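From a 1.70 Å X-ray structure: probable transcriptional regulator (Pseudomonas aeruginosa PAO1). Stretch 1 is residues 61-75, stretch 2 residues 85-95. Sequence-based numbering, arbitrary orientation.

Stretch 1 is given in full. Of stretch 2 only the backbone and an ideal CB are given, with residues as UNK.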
# COMPACT_ATOMS: atom_id res chain seq x y z
N ALA A 61 -9.54 -9.24 13.75
CA ALA A 61 -10.21 -10.42 13.16
C ALA A 61 -9.91 -10.56 11.67
O ALA A 61 -9.76 -11.70 11.18
CB ALA A 61 -11.69 -10.37 13.38
N GLY A 62 -9.83 -9.44 10.96
CA GLY A 62 -9.56 -9.45 9.53
C GLY A 62 -8.16 -9.94 9.22
O GLY A 62 -7.98 -10.83 8.39
N ILE A 63 -7.14 -9.38 9.87
CA ILE A 63 -5.80 -9.94 9.69
C ILE A 63 -5.72 -11.38 10.20
O ILE A 63 -5.00 -12.20 9.61
CB ILE A 63 -4.65 -9.02 10.24
CG1 ILE A 63 -4.77 -8.84 11.77
CG2 ILE A 63 -4.67 -7.68 9.51
CD1 ILE A 63 -3.51 -8.15 12.41
N GLY A 64 -6.47 -11.71 11.25
CA GLY A 64 -6.51 -13.07 11.80
C GLY A 64 -7.02 -14.07 10.75
O GLY A 64 -6.61 -15.25 10.75
N GLN A 65 -7.91 -13.62 9.86
CA GLN A 65 -8.48 -14.57 8.87
C GLN A 65 -7.46 -14.95 7.82
O GLN A 65 -7.34 -16.14 7.43
CB GLN A 65 -9.77 -14.04 8.22
CG GLN A 65 -10.94 -14.11 9.16
CD GLN A 65 -12.28 -14.14 8.43
OE1 GLN A 65 -12.35 -13.93 7.21
NE2 GLN A 65 -13.35 -14.36 9.19
N TYR A 66 -6.69 -13.96 7.39
CA TYR A 66 -5.58 -14.27 6.49
C TYR A 66 -4.58 -15.24 7.14
O TYR A 66 -4.20 -16.23 6.54
CB TYR A 66 -4.94 -12.99 5.95
CG TYR A 66 -3.74 -13.23 5.05
CD1 TYR A 66 -3.88 -13.75 3.75
CD2 TYR A 66 -2.46 -12.92 5.50
CE1 TYR A 66 -2.77 -14.00 2.94
CE2 TYR A 66 -1.33 -13.12 4.68
CZ TYR A 66 -1.47 -13.66 3.39
OH TYR A 66 -0.37 -13.86 2.57
N ALA A 67 -4.21 -14.99 8.40
CA ALA A 67 -3.23 -15.88 9.05
C ALA A 67 -3.75 -17.31 9.16
O ALA A 67 -2.98 -18.26 9.00
CB ALA A 67 -2.83 -15.32 10.41
N ALA A 68 -5.07 -17.45 9.39
CA ALA A 68 -5.73 -18.77 9.52
C ALA A 68 -5.71 -19.53 8.20
O ALA A 68 -5.51 -20.78 8.18
CB ALA A 68 -7.17 -18.61 10.05
N LEU A 69 -5.88 -18.80 7.09
CA LEU A 69 -5.76 -19.40 5.74
C LEU A 69 -4.37 -19.98 5.56
O LEU A 69 -4.21 -21.11 5.08
CB LEU A 69 -6.05 -18.36 4.66
CG LEU A 69 -7.53 -17.99 4.56
CD1 LEU A 69 -7.70 -16.97 3.48
CD2 LEU A 69 -8.46 -19.22 4.28
N LEU A 70 -3.36 -19.22 5.98
CA LEU A 70 -1.96 -19.67 5.84
C LEU A 70 -1.70 -20.88 6.68
O LEU A 70 -1.08 -21.81 6.19
CB LEU A 70 -0.94 -18.57 6.17
CG LEU A 70 -1.05 -17.37 5.23
CD1 LEU A 70 0.13 -16.43 5.62
CD2 LEU A 70 -1.04 -17.68 3.72
N GLU A 71 -2.17 -20.85 7.91
CA GLU A 71 -2.01 -21.99 8.82
C GLU A 71 -2.61 -23.24 8.21
O GLU A 71 -1.92 -24.27 8.12
CB GLU A 71 -2.55 -21.66 10.22
CG GLU A 71 -2.61 -22.90 11.15
CD GLU A 71 -1.26 -23.37 11.69
OE1 GLU A 71 -0.27 -22.61 11.63
OE2 GLU A 71 -1.21 -24.51 12.22
N ALA A 72 -3.84 -23.13 7.69
CA ALA A 72 -4.50 -24.29 7.05
C ALA A 72 -3.69 -24.78 5.85
O ALA A 72 -3.48 -25.97 5.64
CB ALA A 72 -5.94 -23.95 6.64
N GLY A 73 -3.22 -23.84 5.05
CA GLY A 73 -2.52 -24.19 3.83
C GLY A 73 -1.11 -24.74 4.03
O GLY A 73 -0.69 -25.63 3.30
N PHE A 74 -0.36 -24.20 4.98
CA PHE A 74 1.04 -24.63 5.16
C PHE A 74 1.07 -26.12 5.42
O PHE A 74 1.92 -26.83 4.85
CB PHE A 74 1.70 -23.86 6.30
CG PHE A 74 2.04 -22.41 5.96
CD1 PHE A 74 2.46 -22.05 4.69
CD2 PHE A 74 2.02 -21.43 6.97
CE1 PHE A 74 2.78 -20.71 4.39
CE2 PHE A 74 2.38 -20.08 6.69
CZ PHE A 74 2.75 -19.72 5.41
N ALA A 75 0.07 -26.58 6.18
CA ALA A 75 -0.07 -28.00 6.51
C ALA A 75 -0.13 -28.94 5.28
O ALA A 75 0.39 -30.04 5.36
CB ALA A 75 -1.28 -28.21 7.44
N UNK A 85 2.95 -19.72 -3.50
CA UNK A 85 1.63 -19.41 -4.16
C UNK A 85 0.56 -19.16 -3.12
O UNK A 85 -0.27 -18.29 -3.31
CB UNK A 85 1.19 -20.55 -5.08
N UNK A 86 0.54 -19.94 -2.03
CA UNK A 86 -0.43 -19.83 -0.95
C UNK A 86 -0.47 -18.45 -0.35
O UNK A 86 -1.54 -17.96 -0.02
CB UNK A 86 -0.12 -20.85 0.14
N UNK A 87 0.71 -17.81 -0.13
CA UNK A 87 0.71 -16.45 0.41
C UNK A 87 -0.09 -15.52 -0.49
O UNK A 87 -0.78 -14.65 0.01
CB UNK A 87 2.14 -15.93 0.57
N UNK A 88 0.00 -15.74 -1.80
CA UNK A 88 -0.67 -14.86 -2.76
C UNK A 88 -2.13 -15.22 -2.95
O UNK A 88 -2.99 -14.34 -2.79
CB UNK A 88 0.05 -14.91 -4.11
N UNK A 89 -2.41 -16.48 -3.27
CA UNK A 89 -3.88 -16.84 -3.50
C UNK A 89 -4.71 -16.59 -2.25
O UNK A 89 -5.87 -16.24 -2.37
CB UNK A 89 -4.03 -18.31 -3.90
N UNK A 90 -4.18 -16.81 -1.04
CA UNK A 90 -4.94 -16.59 0.18
C UNK A 90 -5.36 -15.13 0.31
O UNK A 90 -6.50 -14.83 0.69
CB UNK A 90 -4.12 -17.01 1.40
N UNK A 91 -4.45 -14.22 -0.03
CA UNK A 91 -4.75 -12.82 0.09
C UNK A 91 -5.78 -12.38 -0.96
O UNK A 91 -6.80 -11.78 -0.60
CB UNK A 91 -3.46 -12.00 -0.04
N UNK A 92 -5.56 -12.77 -2.21
CA UNK A 92 -6.43 -12.35 -3.32
C UNK A 92 -7.84 -12.92 -3.05
O UNK A 92 -8.81 -12.19 -3.08
CB UNK A 92 -5.89 -12.83 -4.67
N UNK A 93 -7.89 -14.20 -2.72
CA UNK A 93 -9.22 -14.86 -2.50
C UNK A 93 -9.95 -14.21 -1.34
O UNK A 93 -11.15 -14.01 -1.43
CB UNK A 93 -9.06 -16.36 -2.22
N UNK A 94 -9.24 -13.92 -0.24
CA UNK A 94 -9.85 -13.30 0.92
C UNK A 94 -10.40 -11.89 0.56
O UNK A 94 -11.54 -11.53 0.95
CB UNK A 94 -8.83 -13.21 2.06
N UNK A 95 -9.63 -11.12 -0.22
CA UNK A 95 -10.07 -9.78 -0.63
C UNK A 95 -11.32 -9.91 -1.53
O UNK A 95 -12.28 -9.17 -1.33
CB UNK A 95 -8.95 -9.04 -1.36

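Both stretches are helical, with axes 9.6 Å apart at closest approach and N-to-C directions 139° apart, so the second helix runs roughly back along the first. Helical backbone angles throughout stretch 2 disfavour proline and give glycine no special claim; the choices turn on what stretch 1 offers.

Position 85 has nothing of stretch 1 within 5.5 Å of its ideal CB, so this contact sets no preference. It is Arg-85, whose guanidinium is hydrogen-bonded elsewhere in the structure.

Position 86 points toward stretch 1, with its ideal CB 4.9 Å from Leu-70 CD2 and 5.1 Å from Phe-74 CE1. Beyond lies Gly-73, which leaves a gap in the facing surface. A medium apolar chain such as leucine, isoleucine or methionine would suit. The residue is Leu-86, chi1 t and chi2 p, and it uses the gap: its CD2 lies 3.5 Å from Gly-73 C and 3.7 Å from Phe-74 CD1. An ideal CB on Gly-73 would sit 2.4 Å from that CD2, a clash, so glycine and leucine fit as a pair.

Position 87 points sideways, yet its ideal CB is 3.8 Å from Tyr-66 OH and 4.8 Å from Leu-70 CD2. Leucine, methionine or isoleucine could bend back onto the apolar surface. Leu-87 does so, bringing CD2 to 3.6 Å from Leu-70 CD1 and 4.2 Å from Phe-74 CZ, at the edge of that ring. Its backbone matters as well: Tyr-66 OH donates a hydrogen bond to Leu-87 O at 2.7 Å.

Positions 88 and 89 point away, and stretch 1 does not constrain them. They are Val-88 and Thr-89.

Position 90 points toward stretch 1 at close range: its ideal CB is 3.6 Å from Tyr-66 CE1, 3.9 Å from Leu-70 CD2 and 4.0 Å from Leu-69 CB. Such crowding favours alanine, serine or perhaps glycine. Ser-90, in the m rotamer, turns its hydroxyl back to its own helix, with OG donating to Leu-86 O at 2.8 Å, so a polar group is satisfied among apolar neighbours.

Position 91 points sideways, its ideal CB 3.7 Å from Tyr-66 CE1. A small residue, or a larger one directed outward, would fit. Tyr-91 takes the second course: its CB packs 3.6 Å from Tyr-66 CE1 while the end of the side chain leads away.

Positions 92 and 93 point away and sideways respectively and are left free by stretch 1. They hold Ile-92 and Asp-93, the latter's carboxylate hydrogen-bonded elsewhere in the structure.

Position 94 points toward stretch 1, its ideal CB 4.2 Å from Leu-69 CD1, with the Gln-65 amide and side-chain-free Gly-62 farther along. A long chain with a polar tip, or a large aromatic with a donor, would suit. Trp-94 is of the second kind: NE1 donates to Gln-65 OE1 at 2.8 Å, CB lies 4.1 Å from Leu-69 CD1, and CZ2 reaches within 3.9 Å of Gly-62 O.

Position 95 is out of reach; it is Val-95.

Stretch 2 85-95: RLLVTSYIDWV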
# COMPACT_ATOMS: atom_id res chain seq x y z
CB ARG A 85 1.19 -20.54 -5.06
CG ARG A 85 1.99 -20.69 -6.39
CD ARG A 85 1.59 -21.99 -7.09
NE ARG A 85 0.16 -21.97 -7.43
CZ ARG A 85 -0.35 -21.39 -8.53
NH1 ARG A 85 0.43 -20.86 -9.48
NH2 ARG A 85 -1.67 -21.41 -8.71
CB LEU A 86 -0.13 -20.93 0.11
CG LEU A 86 -1.09 -20.88 1.30
CD1 LEU A 86 -2.45 -21.46 0.87
CD2 LEU A 86 -0.44 -21.68 2.42
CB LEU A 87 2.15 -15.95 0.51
CG LEU A 87 3.01 -16.73 1.54
CD1 LEU A 87 4.51 -16.43 1.36
CD2 LEU A 87 2.60 -16.37 2.96
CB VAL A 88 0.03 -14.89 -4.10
CG1 VAL A 88 -0.74 -14.01 -5.21
CG2 VAL A 88 1.47 -14.31 -3.93
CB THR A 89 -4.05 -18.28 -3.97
OG1 THR A 89 -3.59 -19.17 -2.95
CG2 THR A 89 -3.23 -18.51 -5.23
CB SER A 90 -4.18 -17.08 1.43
OG SER A 90 -3.98 -18.46 1.35
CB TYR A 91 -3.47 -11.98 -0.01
CG TYR A 91 -3.81 -10.54 0.11
CD1 TYR A 91 -4.26 -10.03 1.35
CD2 TYR A 91 -3.75 -9.69 -1.00
CE1 TYR A 91 -4.61 -8.67 1.47
CE2 TYR A 91 -4.10 -8.34 -0.88
CZ TYR A 91 -4.52 -7.85 0.34
OH TYR A 91 -4.89 -6.52 0.45
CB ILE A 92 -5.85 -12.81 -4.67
CG1 ILE A 92 -4.58 -11.99 -4.98
CG2 ILE A 92 -6.95 -12.68 -5.79
CD1 ILE A 92 -4.82 -10.52 -5.14
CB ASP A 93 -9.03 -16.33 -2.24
CG ASP A 93 -8.55 -17.07 -3.48
OD1 ASP A 93 -8.55 -16.45 -4.59
OD2 ASP A 93 -8.19 -18.27 -3.38
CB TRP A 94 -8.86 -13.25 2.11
CG TRP A 94 -9.56 -12.75 3.36
CD1 TRP A 94 -10.25 -13.51 4.31
CD2 TRP A 94 -9.67 -11.40 3.77
NE1 TRP A 94 -10.76 -12.67 5.29
CE2 TRP A 94 -10.41 -11.38 4.99
CE3 TRP A 94 -9.19 -10.19 3.25
CZ2 TRP A 94 -10.70 -10.18 5.67
CZ3 TRP A 94 -9.47 -9.00 3.95
CH2 TRP A 94 -10.22 -9.02 5.13
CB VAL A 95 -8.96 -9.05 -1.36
CG1 VAL A 95 -9.51 -7.81 -2.11
CG2 VAL A 95 -7.82 -8.72 -0.35
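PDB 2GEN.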